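Aldehyde dehydrogenase (Staphylococcus aureus, PDB 6K10) catalyses the NAD-dependent oxidation of the aldehyde 4,4'-diaponeurosporen-4-al to 4,4'-diaponeurosporenoic acid, a step in the biosynthesis of the carotenoid staphyloxanthin. Local coordinates at residues A[112-117]-A[139-144]; A[188-193]-A[429-434]; A[274-279]-A[324-329]; A[310-315]-A[328-333]. The protein carries 1 engineered substitution. All blocks are in the same frame, centred on the assembly; numbering follows the deposited sequence.

Contact 1 (A[112-117]-A[139-144]); sequences YGTVLI and GNTAII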
loop_
_atom_site.group_PDB
_atom_site.type_symbol
_atom_site.label_atom_id
_atom_site.label_comp_id
_atom_site.label_asym_id
_atom_site.label_seq_id
_atom_site.Cartn_x
_atom_site.Cartn_y
_atom_site.Cartn_z
ATOM N N TYR A 112 -5.510 10.778 -5.401
ATOM C CA TYR A 112 -4.130 10.933 -5.844
ATOM C C TYR A 112 -4.019 11.943 -6.978
ATOM O O TYR A 112 -3.046 12.701 -7.046
ATOM C CB TYR A 112 -3.571 9.585 -6.296
ATOM C CG TYR A 112 -3.168 8.667 -5.171
ATOM C CD1 TYR A 112 -1.991 8.879 -4.468
ATOM C CD2 TYR A 112 -3.962 7.586 -4.814
ATOM C CE1 TYR A 112 -1.613 8.040 -3.441
ATOM C CE2 TYR A 112 -3.594 6.741 -3.786
ATOM C CZ TYR A 112 -2.419 6.973 -3.103
ATOM O OH TYR A 112 -2.042 6.136 -2.080
ATOM N N GLY A 113 -5.000 11.959 -7.876
ATOM C CA GLY A 113 -4.960 12.836 -9.028
ATOM C C GLY A 113 -5.379 12.140 -10.306
ATOM O O GLY A 113 -6.559 11.828 -10.494
ATOM N N THR A 114 -4.417 11.887 -11.189
ATOM C CA THR A 114 -4.653 11.235 -12.471
ATOM C C THR A 114 -4.023 9.848 -12.427
ATOM O O THR A 114 -2.816 9.721 -12.198
ATOM C CB THR A 114 -4.070 12.066 -13.613
ATOM O OG1 THR A 114 -4.718 13.345 -13.650
ATOM C CG2 THR A 114 -4.265 11.360 -14.946
ATOM N N VAL A 115 -4.838 8.814 -12.642
ATOM C CA VAL A 115 -4.408 7.439 -12.429
ATOM C C VAL A 115 -4.484 6.660 -13.737
ATOM O O VAL A 115 -5.190 7.031 -14.680
ATOM C CB VAL A 115 -5.237 6.737 -11.332
ATOM C CG1 VAL A 115 -5.261 7.578 -10.065
ATOM C CG2 VAL A 115 -6.653 6.455 -11.821
ATOM N N LEU A 116 -3.739 5.558 -13.776
ATOM C CA LEU A 116 -3.665 4.670 -14.926
ATOM C C LEU A 116 -4.204 3.301 -14.537
ATOM O O LEU A 116 -3.840 2.764 -13.486
ATOM C CB LEU A 116 -2.224 4.543 -15.428
ATOM C CG LEU A 116 -1.967 3.550 -16.564
ATOM C CD1 LEU A 116 -2.808 3.882 -17.793
ATOM C CD2 LEU A 116 -0.488 3.503 -16.913
ATOM N N ILE A 117 -5.064 2.741 -15.385
ATOM C CA ILE A 117 -5.646 1.422 -15.169
ATOM C C ILE A 117 -5.341 0.566 -16.389
ATOM O O ILE A 117 -5.740 0.908 -17.510
ATOM C CB ILE A 117 -7.160 1.499 -14.917
ATOM C CG1 ILE A 117 -7.442 2.260 -13.620
ATOM C CG2 ILE A 117 -7.765 0.105 -14.864
ATOM C CD1 ILE A 117 -8.906 2.546 -13.385
ATOM N N GLY A 139 -12.278 10.171 -6.367
ATOM C CA GLY A 139 -12.132 11.532 -6.840
ATOM C C GLY A 139 -11.020 11.769 -7.834
ATOM O O GLY A 139 -10.520 12.896 -7.928
ATOM N N ASN A 140 -10.621 10.752 -8.585
ATOM C CA ASN A 140 -9.520 10.866 -9.528
ATOM C C ASN A 140 -10.041 11.080 -10.945
ATOM O O ASN A 140 -11.223 10.889 -11.240
ATOM C CB ASN A 140 -8.647 9.609 -9.477
ATOM C CG ASN A 140 -8.078 9.348 -8.098
ATOM O OD1 ASN A 140 -6.998 9.829 -7.758
ATOM N ND2 ASN A 140 -8.808 8.586 -7.291
ATOM N N THR A 141 -9.139 11.503 -11.822
ATOM C CA THR A 141 -9.306 11.316 -13.254
ATOM C C THR A 141 -8.563 10.046 -13.647
ATOM O O THR A 141 -7.720 9.545 -12.899
ATOM C CB THR A 141 -8.781 12.514 -14.052
ATOM O OG1 THR A 141 -7.353 12.573 -13.948
ATOM C CG2 THR A 141 -9.376 13.812 -13.526
ATOM N N ALA A 142 -8.885 9.513 -14.823
ATOM C CA ALA A 142 -8.381 8.190 -15.155
ATOM C C ALA A 142 -8.114 8.056 -16.646
ATOM O O ALA A 142 -8.820 8.630 -17.480
ATOM C CB ALA A 142 -9.354 7.095 -14.707
ATOM N N ILE A 143 -7.085 7.274 -16.960
ATOM C CA ILE A 143 -6.787 6.824 -18.312
ATOM C C ILE A 143 -6.763 5.303 -18.284
ATOM O O ILE A 143 -6.106 4.704 -17.423
ATOM C CB ILE A 143 -5.450 7.392 -18.823
ATOM C CG1 ILE A 143 -5.566 8.902 -19.034
ATOM C CG2 ILE A 143 -5.029 6.707 -20.111
ATOM C CD1 ILE A 143 -4.267 9.562 -19.425
ATOM N N ILE A 144 -7.486 4.683 -19.211
ATOM C CA ILE A 144 -7.674 3.238 -19.238
ATOM C C ILE A 144 -6.958 2.677 -20.455
ATOM O O ILE A 144 -7.089 3.213 -21.562
ATOM C CB ILE A 144 -9.166 2.864 -19.265
ATOM C CG1 ILE A 144 -9.894 3.458 -18.058
ATOM C CG2 ILE A 144 -9.341 1.353 -19.306
ATOM C CD1 ILE A 144 -11.397 3.518 -18.233
#

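Contact 2 (A[188-193]-A[429-434]); sequences FDYVFF and DTFTHE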
loop_
_atom_site.group_PDB
_atom_site.type_symbol
_atom_site.label_atom_id
_atom_site.label_comp_id
_atom_site.label_asym_id
_atom_site.label_seq_id
_atom_site.Cartn_x
_atom_site.Cartn_y
_atom_site.Cartn_z
ATOM N N PHE A 188 2.036 9.500 -13.839
ATOM C CA PHE A 188 0.732 9.286 -13.231
ATOM C C PHE A 188 0.846 9.366 -11.711
ATOM O O PHE A 188 1.907 9.137 -11.128
ATOM C CB PHE A 188 0.166 7.921 -13.629
ATOM C CG PHE A 188 -0.456 7.886 -14.998
ATOM C CD1 PHE A 188 -1.786 8.228 -15.179
ATOM C CD2 PHE A 188 0.286 7.494 -16.099
ATOM C CE1 PHE A 188 -2.364 8.187 -16.434
ATOM C CE2 PHE A 188 -0.286 7.453 -17.357
ATOM C CZ PHE A 188 -1.611 7.799 -17.525
ATOM N N ASP A 189 -0.268 9.696 -11.064
ATOM C CA ASP A 189 -0.300 9.725 -9.609
ATOM C C ASP A 189 -0.574 8.356 -8.998
ATOM O O ASP A 189 -0.355 8.177 -7.794
ATOM C CB ASP A 189 -1.341 10.740 -9.125
ATOM C CG ASP A 189 -1.071 12.140 -9.650
ATOM O OD1 ASP A 189 -0.051 12.738 -9.247
ATOM O OD2 ASP A 189 -1.872 12.641 -10.469
ATOM N N TYR A 190 -1.036 7.395 -9.796
ATOM C CA TYR A 190 -1.205 6.019 -9.354
ATOM C C TYR A 190 -1.308 5.132 -10.585
ATOM O O TYR A 190 -1.833 5.551 -11.621
ATOM C CB TYR A 190 -2.447 5.855 -8.467
ATOM C CG TYR A 190 -2.372 4.664 -7.545
ATOM C CD1 TYR A 190 -2.739 3.399 -7.983
ATOM C CD2 TYR A 190 -1.929 4.802 -6.237
ATOM C CE1 TYR A 190 -2.665 2.302 -7.143
ATOM C CE2 TYR A 190 -1.854 3.715 -5.389
ATOM C CZ TYR A 190 -2.223 2.469 -5.845
ATOM O OH TYR A 190 -2.144 1.390 -4.994
ATOM N N VAL A 191 -0.801 3.906 -10.470
ATOM C CA VAL A 191 -0.885 2.921 -11.542
ATOM C C VAL A 191 -1.513 1.649 -10.991
ATOM O O VAL A 191 -1.036 1.102 -9.993
ATOM C CB VAL A 191 0.498 2.619 -12.153
ATOM C CG1 VAL A 191 0.393 1.473 -13.141
ATOM C CG2 VAL A 191 1.056 3.859 -12.834
ATOM N N PHE A 192 -2.581 1.186 -11.635
ATOM C CA PHE A 192 -3.270 -0.048 -11.272
ATOM C C PHE A 192 -3.128 -1.021 -12.432
ATOM O O PHE A 192 -3.542 -0.707 -13.550
ATOM C CB PHE A 192 -4.750 0.219 -10.948
ATOM C CG PHE A 192 -5.480 -0.978 -10.388
ATOM C CD1 PHE A 192 -5.814 -2.057 -11.199
ATOM C CD2 PHE A 192 -5.831 -1.024 -9.052
ATOM C CE1 PHE A 192 -6.478 -3.151 -10.685
ATOM C CE2 PHE A 192 -6.499 -2.121 -8.534
ATOM C CZ PHE A 192 -6.822 -3.184 -9.353
ATOM N N PHE A 193 -2.551 -2.194 -12.166
ATOM C CA PHE A 193 -2.231 -3.162 -13.206
ATOM C C PHE A 193 -2.707 -4.555 -12.820
ATOM O O PHE A 193 -2.425 -5.025 -11.715
ATOM C CB PHE A 193 -0.725 -3.187 -13.491
ATOM C CG PHE A 193 -0.296 -4.362 -14.323
ATOM C CD1 PHE A 193 -0.346 -4.301 -15.702
ATOM C CD2 PHE A 193 0.160 -5.530 -13.727
ATOM C CE1 PHE A 193 0.035 -5.375 -16.470
ATOM C CE2 PHE A 193 0.539 -6.608 -14.492
ATOM C CZ PHE A 193 0.485 -6.532 -15.866
ATOM N N ASP A 429 -10.184 2.684 -1.331
ATOM C CA ASP A 429 -8.961 2.891 -0.557
ATOM C C ASP A 429 -7.727 2.934 -1.451
ATOM O O ASP A 429 -6.821 3.751 -1.238
ATOM C CB ASP A 429 -8.802 1.779 0.483
ATOM C CG ASP A 429 -9.893 1.792 1.536
ATOM O OD1 ASP A 429 -10.608 2.810 1.665
ATOM O OD2 ASP A 429 -10.044 0.771 2.246
ATOM N N THR A 430 -7.675 2.057 -2.459
ATOM C CA THR A 430 -6.487 1.951 -3.303
ATOM C C THR A 430 -6.178 3.269 -4.004
ATOM O O THR A 430 -5.009 3.654 -4.126
ATOM C CB THR A 430 -6.673 0.817 -4.317
ATOM O OG1 THR A 430 -6.633 -0.438 -3.633
ATOM C CG2 THR A 430 -5.585 0.840 -5.384
ATOM N N PHE A 431 -7.210 3.990 -4.447
ATOM C CA PHE A 431 -7.039 5.263 -5.137
ATOM C C PHE A 431 -7.230 6.459 -4.212
ATOM O O PHE A 431 -7.517 7.563 -4.688
ATOM C CB PHE A 431 -7.998 5.342 -6.328
ATOM C CG PHE A 431 -7.743 4.289 -7.372
ATOM C CD1 PHE A 431 -6.725 4.445 -8.293
ATOM C CD2 PHE A 431 -8.524 3.147 -7.432
ATOM C CE1 PHE A 431 -6.484 3.485 -9.255
ATOM C CE2 PHE A 431 -8.288 2.182 -8.395
ATOM C CZ PHE A 431 -7.265 2.350 -9.308
ATOM N N THR A 432 -7.060 6.265 -2.905
ATOM C CA THR A 432 -7.250 7.312 -1.913
ATOM C C THR A 432 -5.976 7.478 -1.100
ATOM O O THR A 432 -5.399 6.487 -0.640
ATOM C CB THR A 432 -8.422 6.975 -0.983
ATOM O OG1 THR A 432 -9.653 7.053 -1.715
ATOM C CG2 THR A 432 -8.473 7.928 0.209
ATOM N N HIS A 433 -5.533 8.717 -0.933
ATOM C CA HIS A 433 -4.535 9.022 0.078
ATOM C C HIS A 433 -5.245 9.460 1.348
ATOM O O HIS A 433 -6.066 10.383 1.321
ATOM C CB HIS A 433 -3.576 10.122 -0.366
ATOM C CG HIS A 433 -2.702 10.613 0.744
ATOM N ND1 HIS A 433 -2.631 11.939 1.110
ATOM C CD2 HIS A 433 -1.893 9.942 1.596
ATOM C CE1 HIS A 433 -1.801 12.066 2.132
ATOM N NE2 HIS A 433 -1.340 10.868 2.445
ATOM N N GLU A 434 -4.933 8.797 2.454
ATOM C CA GLU A 434 -5.487 9.166 3.749
ATOM C C GLU A 434 -4.573 10.203 4.386
ATOM O O GLU A 434 -3.398 9.927 4.652
ATOM C CB GLU A 434 -5.650 7.933 4.633
ATOM C CG GLU A 434 -6.800 7.048 4.171
ATOM C CD GLU A 434 -7.172 5.987 5.179
ATOM O OE1 GLU A 434 -6.318 5.638 6.018
ATOM O OE2 GLU A 434 -8.324 5.502 5.132
#

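Contact 3 (A[274-279]-A[324-329]); sequences TLREFY and YIEPTL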
loop_
_atom_site.group_PDB
_atom_site.type_symbol
_atom_site.label_atom_id
_atom_site.label_comp_id
_atom_site.label_asym_id
_atom_site.label_seq_id
_atom_site.Cartn_x
_atom_site.Cartn_y
_atom_site.Cartn_z
ATOM N N THR A 274 -18.433 -35.003 -12.867
ATOM C CA THR A 274 -18.931 -33.635 -12.745
ATOM C C THR A 274 -18.871 -32.908 -14.083
ATOM O O THR A 274 -19.805 -32.189 -14.459
ATOM C CB THR A 274 -18.120 -32.885 -11.689
ATOM O OG1 THR A 274 -18.428 -33.402 -10.389
ATOM C CG2 THR A 274 -18.424 -31.394 -11.729
ATOM N N LEU A 275 -17.771 -33.088 -14.818
ATOM C CA LEU A 275 -17.637 -32.442 -16.119
ATOM C C LEU A 275 -18.728 -32.898 -17.081
ATOM O O LEU A 275 -19.254 -32.094 -17.859
ATOM C CB LEU A 275 -16.249 -32.722 -16.694
ATOM C CG LEU A 275 -15.115 -32.010 -15.956
ATOM C CD1 LEU A 275 -13.754 -32.539 -16.383
ATOM C CD2 LEU A 275 -15.212 -30.511 -16.187
ATOM N N ARG A 276 -19.092 -34.182 -17.033
ATOM C CA ARG A 276 -20.202 -34.661 -17.851
ATOM C C ARG A 276 -21.526 -34.062 -17.389
ATOM O O ARG A 276 -22.385 -33.726 -18.214
ATOM C CB ARG A 276 -20.258 -36.188 -17.820
ATOM C CG ARG A 276 -19.075 -36.863 -18.497
ATOM C CD ARG A 276 -18.852 -36.313 -19.895
ATOM N NE ARG A 276 -17.654 -36.871 -20.517
ATOM C CZ ARG A 276 -17.090 -36.387 -21.617
ATOM N NH1 ARG A 276 -16.000 -36.959 -22.112
ATOM N NH2 ARG A 276 -17.611 -35.329 -22.222
ATOM N N GLU A 277 -21.711 -33.921 -16.073
ATOM C CA GLU A 277 -22.908 -33.264 -15.557
ATOM C C GLU A 277 -22.963 -31.805 -15.989
ATOM O O GLU A 277 -24.032 -31.292 -16.342
ATOM C CB GLU A 277 -22.943 -33.366 -14.032
ATOM C CG GLU A 277 -23.201 -34.763 -13.502
ATOM C CD GLU A 277 -22.924 -34.878 -12.015
ATOM O OE1 GLU A 277 -22.267 -33.973 -11.458
ATOM O OE2 GLU A 277 -23.367 -35.872 -11.403
ATOM N N PHE A 278 -21.815 -31.123 -15.961
ATOM C CA PHE A 278 -21.758 -29.714 -16.341
ATOM C C PHE A 278 -22.038 -29.531 -17.825
ATOM O O PHE A 278 -22.889 -28.722 -18.216
ATOM C CB PHE A 278 -20.377 -29.135 -16.025
ATOM C CG PHE A 278 -20.172 -28.755 -14.588
ATOM C CD1 PHE A 278 -21.015 -29.216 -13.593
ATOM C CD2 PHE A 278 -19.109 -27.938 -14.235
ATOM C CE1 PHE A 278 -20.805 -28.861 -12.272
ATOM C CE2 PHE A 278 -18.893 -27.581 -12.919
ATOM C CZ PHE A 278 -19.741 -28.044 -11.936
ATOM N N TYR A 279 -21.316 -30.267 -18.666
ATOM C CA TYR A 279 -21.174 -29.922 -20.069
ATOM C C TYR A 279 -21.629 -31.000 -21.042
ATOM O O TYR A 279 -21.637 -30.742 -22.251
ATOM C CB TYR A 279 -19.709 -29.571 -20.373
ATOM C CG TYR A 279 -19.115 -28.497 -19.481
ATOM C CD1 TYR A 279 -19.653 -27.218 -19.446
ATOM C CD2 TYR A 279 -18.000 -28.761 -18.690
ATOM C CE1 TYR A 279 -19.106 -26.232 -18.643
ATOM C CE2 TYR A 279 -17.446 -27.782 -17.883
ATOM C CZ TYR A 279 -18.004 -26.519 -17.863
ATOM O OH TYR A 279 -17.458 -25.540 -17.063
ATOM N N TYR A 324 -11.005 -23.841 -29.510
ATOM C CA TYR A 324 -11.640 -24.685 -28.509
ATOM C C TYR A 324 -10.632 -25.656 -27.918
ATOM O O TYR A 324 -9.854 -26.277 -28.649
ATOM C CB TYR A 324 -12.804 -25.463 -29.125
ATOM C CG TYR A 324 -13.293 -26.609 -28.271
ATOM C CD1 TYR A 324 -14.041 -26.379 -27.125
ATOM C CD2 TYR A 324 -13.005 -27.925 -28.613
ATOM C CE1 TYR A 324 -14.490 -27.426 -26.343
ATOM C CE2 TYR A 324 -13.451 -28.979 -27.838
ATOM C CZ TYR A 324 -14.193 -28.722 -26.703
ATOM O OH TYR A 324 -14.643 -29.765 -25.922
ATOM N N ILE A 325 -10.655 -25.790 -26.595
ATOM C CA ILE A 325 -9.885 -26.809 -25.895
ATOM C C ILE A 325 -10.791 -27.451 -24.857
ATOM O O ILE A 325 -11.354 -26.756 -24.001
ATOM C CB ILE A 325 -8.617 -26.240 -25.241
ATOM C CG1 ILE A 325 -7.681 -25.712 -26.326
ATOM C CG2 ILE A 325 -7.923 -27.310 -24.410
ATOM C CD1 ILE A 325 -6.358 -25.272 -25.823
ATOM N N GLU A 326 -10.938 -28.768 -24.945
ATOM C CA GLU A 326 -11.806 -29.510 -24.048
ATOM C C GLU A 326 -11.243 -29.502 -22.627
ATOM O O GLU A 326 -10.024 -29.482 -22.435
ATOM C CB GLU A 326 -11.944 -30.946 -24.548
ATOM C CG GLU A 326 -12.969 -31.794 -23.826
ATOM C CD GLU A 326 -12.974 -33.229 -24.318
ATOM O OE1 GLU A 326 -13.962 -33.945 -24.055
ATOM O OE2 GLU A 326 -11.989 -33.641 -24.965
ATOM N N PRO A 327 -12.110 -29.498 -21.612
ATOM C CA PRO A 327 -11.636 -29.721 -20.243
ATOM C C PRO A 327 -10.815 -30.997 -20.161
ATOM O O PRO A 327 -11.255 -32.069 -20.581
ATOM C CB PRO A 327 -12.935 -29.827 -19.439
ATOM C CG PRO A 327 -13.872 -28.943 -20.171
ATOM C CD PRO A 327 -13.534 -29.117 -21.639
ATOM N N THR A 328 -9.605 -30.875 -19.623
ATOM C CA THR A 328 -8.626 -31.952 -19.667
ATOM C C THR A 328 -8.043 -32.185 -18.283
ATOM O O THR A 328 -7.619 -31.237 -17.616
ATOM C CB THR A 328 -7.505 -31.626 -20.658
ATOM O OG1 THR A 328 -8.070 -31.367 -21.949
ATOM C CG2 THR A 328 -6.527 -32.784 -20.758
ATOM N N LEU A 329 -8.019 -33.448 -17.862
ATOM C CA LEU A 329 -7.390 -33.861 -16.616
ATOM C C LEU A 329 -6.125 -34.648 -16.927
ATOM O O LEU A 329 -6.101 -35.452 -17.864
ATOM C CB LEU A 329 -8.339 -34.721 -15.775
ATOM C CG LEU A 329 -9.732 -34.162 -15.476
ATOM C CD1 LEU A 329 -10.520 -35.135 -14.607
ATOM C CD2 LEU A 329 -9.643 -32.800 -14.812
#

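Contact 4 (A[310-315]-A[328-333]); sequences MNIVFG and TLLDHV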
loop_
_atom_site.group_PDB
_atom_site.type_symbol
_atom_site.label_atom_id
_atom_site.label_comp_id
_atom_site.label_asym_id
_atom_site.label_seq_id
_atom_site.Cartn_x
_atom_site.Cartn_y
_atom_site.Cartn_z
ATOM N N MET A 310 0.591 -38.478 -22.898
ATOM C CA MET A 310 0.515 -39.789 -22.263
ATOM C C MET A 310 -0.146 -39.749 -20.892
ATOM O O MET A 310 -0.455 -40.811 -20.342
ATOM C CB MET A 310 1.915 -40.393 -22.139
ATOM N N ASN A 311 -0.375 -38.563 -20.334
ATOM C CA ASN A 311 -0.937 -38.423 -18.999
ATOM C C ASN A 311 -2.400 -38.003 -19.004
ATOM O O ASN A 311 -2.987 -37.844 -17.928
ATOM C CB ASN A 311 -0.112 -37.419 -18.191
ATOM C CG ASN A 311 1.267 -37.947 -17.851
ATOM O OD1 ASN A 311 1.498 -39.156 -17.863
ATOM N ND2 ASN A 311 2.190 -37.045 -17.552
ATOM N N ILE A 312 -3.007 -37.827 -20.176
ATOM C CA ILE A 312 -4.404 -37.411 -20.242
ATOM C C ILE A 312 -5.288 -38.555 -19.763
ATOM O O ILE A 312 -5.224 -39.673 -20.288
ATOM C CB ILE A 312 -4.780 -36.975 -21.664
ATOM C CG1 ILE A 312 -3.948 -35.762 -22.088
ATOM C CG2 ILE A 312 -6.267 -36.668 -21.756
ATOM C CD1 ILE A 312 -3.962 -35.505 -23.578
ATOM N N VAL A 313 -6.115 -38.283 -18.755
ATOM C CA VAL A 313 -7.101 -39.238 -18.268
ATOM C C VAL A 313 -8.528 -38.758 -18.479
ATOM O O VAL A 313 -9.470 -39.489 -18.160
ATOM C CB VAL A 313 -6.867 -39.586 -16.784
ATOM C CG1 VAL A 313 -5.495 -40.208 -16.608
ATOM C CG2 VAL A 313 -7.015 -38.345 -15.916
ATOM N N PHE A 314 -8.712 -37.549 -19.004
ATOM C CA PHE A 314 -10.015 -37.047 -19.413
ATOM C C PHE A 314 -9.786 -35.931 -20.420
ATOM O O PHE A 314 -8.904 -35.091 -20.227
ATOM C CB PHE A 314 -10.835 -36.530 -18.221
ATOM C CG PHE A 314 -12.201 -36.006 -18.601
ATOM C CD1 PHE A 314 -12.364 -34.713 -19.076
ATOM C CD2 PHE A 314 -13.323 -36.811 -18.478
ATOM C CE1 PHE A 314 -13.613 -34.236 -19.428
ATOM C CE2 PHE A 314 -14.578 -36.337 -18.825
ATOM C CZ PHE A 314 -14.723 -35.047 -19.299
ATOM N N GLY A 315 -10.578 -35.930 -21.486
ATOM C CA GLY A 315 -10.564 -34.830 -22.432
ATOM C C GLY A 315 -9.408 -34.846 -23.411
ATOM O O GLY A 315 -9.080 -35.890 -23.982
ATOM N N THR A 328 -9.605 -30.875 -19.623
ATOM C CA THR A 328 -8.626 -31.952 -19.667
ATOM C C THR A 328 -8.043 -32.185 -18.283
ATOM O O THR A 328 -7.619 -31.237 -17.616
ATOM C CB THR A 328 -7.505 -31.626 -20.658
ATOM O OG1 THR A 328 -8.070 -31.367 -21.949
ATOM C CG2 THR A 328 -6.527 -32.784 -20.758
ATOM N N LEU A 329 -8.019 -33.448 -17.862
ATOM C CA LEU A 329 -7.390 -33.861 -16.616
ATOM C C LEU A 329 -6.125 -34.648 -16.927
ATOM O O LEU A 329 -6.101 -35.452 -17.864
ATOM C CB LEU A 329 -8.339 -34.721 -15.775
ATOM C CG LEU A 329 -9.732 -34.162 -15.476
ATOM C CD1 LEU A 329 -10.520 -35.135 -14.607
ATOM C CD2 LEU A 329 -9.643 -32.800 -14.812
ATOM N N LEU A 330 -5.078 -34.421 -16.137
ATOM C CA LEU A 330 -3.810 -35.126 -16.284
ATOM C C LEU A 330 -3.472 -35.858 -14.994
ATOM O O LEU A 330 -3.656 -35.319 -13.899
ATOM C CB LEU A 330 -2.671 -34.168 -16.630
ATOM C CG LEU A 330 -2.837 -33.218 -17.811
ATOM C CD1 LEU A 330 -1.652 -32.269 -17.858
ATOM C CD2 LEU A 330 -2.971 -33.987 -19.114
ATOM N N ASP A 331 -2.961 -37.077 -15.129
ATOM C CA ASP A 331 -2.559 -37.899 -14.000
ATOM C C ASP A 331 -1.064 -38.186 -14.083
ATOM O O ASP A 331 -0.441 -38.029 -15.137
ATOM C CB ASP A 331 -3.356 -39.210 -13.969
ATOM C CG ASP A 331 -3.282 -39.913 -12.631
ATOM O OD1 ASP A 331 -2.736 -39.326 -11.672
ATOM O OD2 ASP A 331 -3.778 -41.055 -12.543
ATOM N N HIS A 332 -0.491 -38.596 -12.949
ATOM C CA HIS A 332 0.928 -38.956 -12.854
ATOM C C HIS A 332 1.840 -37.790 -13.234
ATOM O O HIS A 332 2.925 -37.987 -13.787
ATOM C CB HIS A 332 1.251 -40.184 -13.712
ATOM C CG HIS A 332 0.384 -41.371 -13.422
ATOM N ND1 HIS A 332 -0.472 -41.912 -14.356
ATOM C CD2 HIS A 332 0.243 -42.121 -12.303
ATOM C CE1 HIS A 332 -1.105 -42.944 -13.826
ATOM N NE2 HIS A 332 -0.689 -43.092 -12.581
ATOM N N VAL A 333 1.407 -36.569 -12.935
ATOM C CA VAL A 333 2.179 -35.374 -13.257
ATOM C C VAL A 333 3.243 -35.165 -12.188
ATOM O O VAL A 333 3.014 -35.432 -11.002
ATOM C CB VAL A 333 1.242 -34.157 -13.378
ATOM C CG1 VAL A 333 2.031 -32.863 -13.486
ATOM C CG2 VAL A 333 0.321 -34.322 -14.574
#

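Contact 1 (A[112-117]-A[139-144])
Strands 114-117 and 141-144 run parallel, and Asn140, just ahead of the second, extends their bonding with its side chain. Four backbone bonds join the strands: Thr141 N to Gly113 O at 2.9 Å, and Val115 N to Thr141 O, Ile143 N to Val115 O and Ile117 N to Ile143 O, each at 3.0 Å. The Asn140 amide, its CG anti to the carbonyl carbon (chi1 -59°), turns OD1 to the turn before Thr114. Gly113 N meets Asn140 OD1 at 2.9 Å, in the carbonyl plane and nearly straight (165°), while Tyr112 N adds a weak, bent bond. ND2 donates to Ala135 O and Phe431 O, so both ends of this buried amide are used. Thr114 N bonds Asp189 OD2. Glycine suits position 113 because its phi of 136° would drive a CB into the preceding carbonyl. Thr114 OG1 donates to Thr141 OG1 at 2.8 Å, and the latter bonds Ser18 OG. Beta-branched and aliphatic residues fill both faces. Val115, Ile117, Ala142 and Ile144 pack on helix 126-138, the crossover of this beta-alpha-beta unit; on the other face Thr114 and Thr141 meet helix 10-23, Leu116 and Ile143 meet helix 177-184, with strand 190-194 alongside 114-117.

Contact 2 (A[188-193]-A[429-434])
A backbone carbonyl sits over an aromatic face: Thr430 O, in the last turn of helix 425-430, lies 3.3 Å above the plane of the Tyr190 ring, offset toward its rim. Thr430 CG2 lies 3.5 Å from Tyr190 OH and touches the edge of the Phe192 ring. Phe431, the first residue past the helix, completes an aromatic cluster. Phe431 CE1 is 4.0 Å from Tyr190 CD1, the two planes inclined at 61°, while Phe431 CZ is 3.7 Å from Phe192 CD2, where the rings are nearly parallel but slid apart. Tyr190 and Phe192 both hold CG anti to the backbone N, sending their rings toward the helix end from strand 190-194. Large flat residues suit this buried junction; each hydroxyl is satisfied: Tyr190 OH by Thr215 OG1, Thr430 OG1 by Tyr426 O. The cluster borders Glu217, a predicted active-site residue whose side chain is about 4 Å from that of Phe192; the join itself rests on ring and methyl packing, with one carbonyl oxygen against a ring face.

Contact 3 (A[274-279]-A[324-329])
The last turns of helix 264-279 pass beside the broken strand 324-330, whose interruption at Glu326 and Pro327 comes nearest, with the CA atoms of Leu275 and Pro327 7.8 Å apart. Leu275, its CG anti to the carbonyl carbon (chi1 -70°), directs its forked end at the proline: CD2 lies 4.0 Å from Pro327 CB. The other branch, Leu275 CD1, reaches Leu329 CD2 at 4.4 Å. One turn later Tyr279 approaches Pro327 CG loosely through CD2, and the Tyr279 ring takes Leu275 CD2 in plane at its edge and the CB of Phe278 over its centre. A compact proline ring suits the break, being apolar and having no backbone N-H to satisfy, while leucine and tyrosine provide the bulk that meets it; Phe244 of helix 232-244 packs against all three. At the margin Arg276, bent at chi2 (-51°), brings NH1 to 4.1 Å from Glu326 OE1, beyond a salt bridge, the two charged planes turned 57° apart. Their firm partners are others: Arg276 NH2 bonds Gly280 O, and Glu326 OE2 bonds His317 ND1. The contact thus depends mainly on apolar packing, to which the opposite charges probably add only a modest long-range attraction.

Contact 4 (A[310-315]-A[328-333])
Three backbone hydrogen bonds join these antiparallel segments. Asp331 N meets Asn311 O at 2.9 Å, in the carbonyl plane; Val313 N binds Leu329 O, and Leu329 N binds Phe314 O, both donors lying above the carbonyl planes. Val313 and Phe314 both face Leu329, a classic beta bulge that shifts the register by one. Aliphatic Ile312 and Leu330 suit the pairing, lying side by side on one face, Ile312 CG1 3.6 Å from Leu330 CD2, while Phe314 CB is 3.8 Å from Leu329 CG on the other. Beta-branched Val313 spans two facing residues, CG2 against Leu329 CB and CG1 3.5 Å from Asp331 CB. Gly315 follows at positive phi (79°), where a CB would crowd Thr328 CA. Among polar groups, the Asn311 side chain lies against Asp331 O, Asp331 OD1 accepts a hydrogen bond from His332 N at 2.7 Å, from above the carboxylate plane, and OD2 forms a salt bridge with Lys264. That N-H and the lysine would probably stabilise ionised Asp331; main-chain bonds and packing join the segments.

The four contacts form two pairs on opposite sides of the chain's centre. Contacts 1 and 2, centres about 8 Å apart, share one mixed sheet, in which strand 104-118 neighbours strands 141-145, 190-194 and 432-439; Leu116 O probably accepts a hydrogen bond from Phe192 N. Contacts 3 and 4, centres about 13 Å apart, meet on strand 324-330 in the second sheet, where Leu275 CD1 packs on Phe314 CE1 at 3.5 Å. Centres of contacts 1 and 3 are about 41 Å apart. Contact 1 closes first along the chain, and contact 2 spans the excursion that contains contacts 3 and 4. As in other aldehyde dehydrogenases, the two sheets are consistent with separate NAD-binding and catalytic domains.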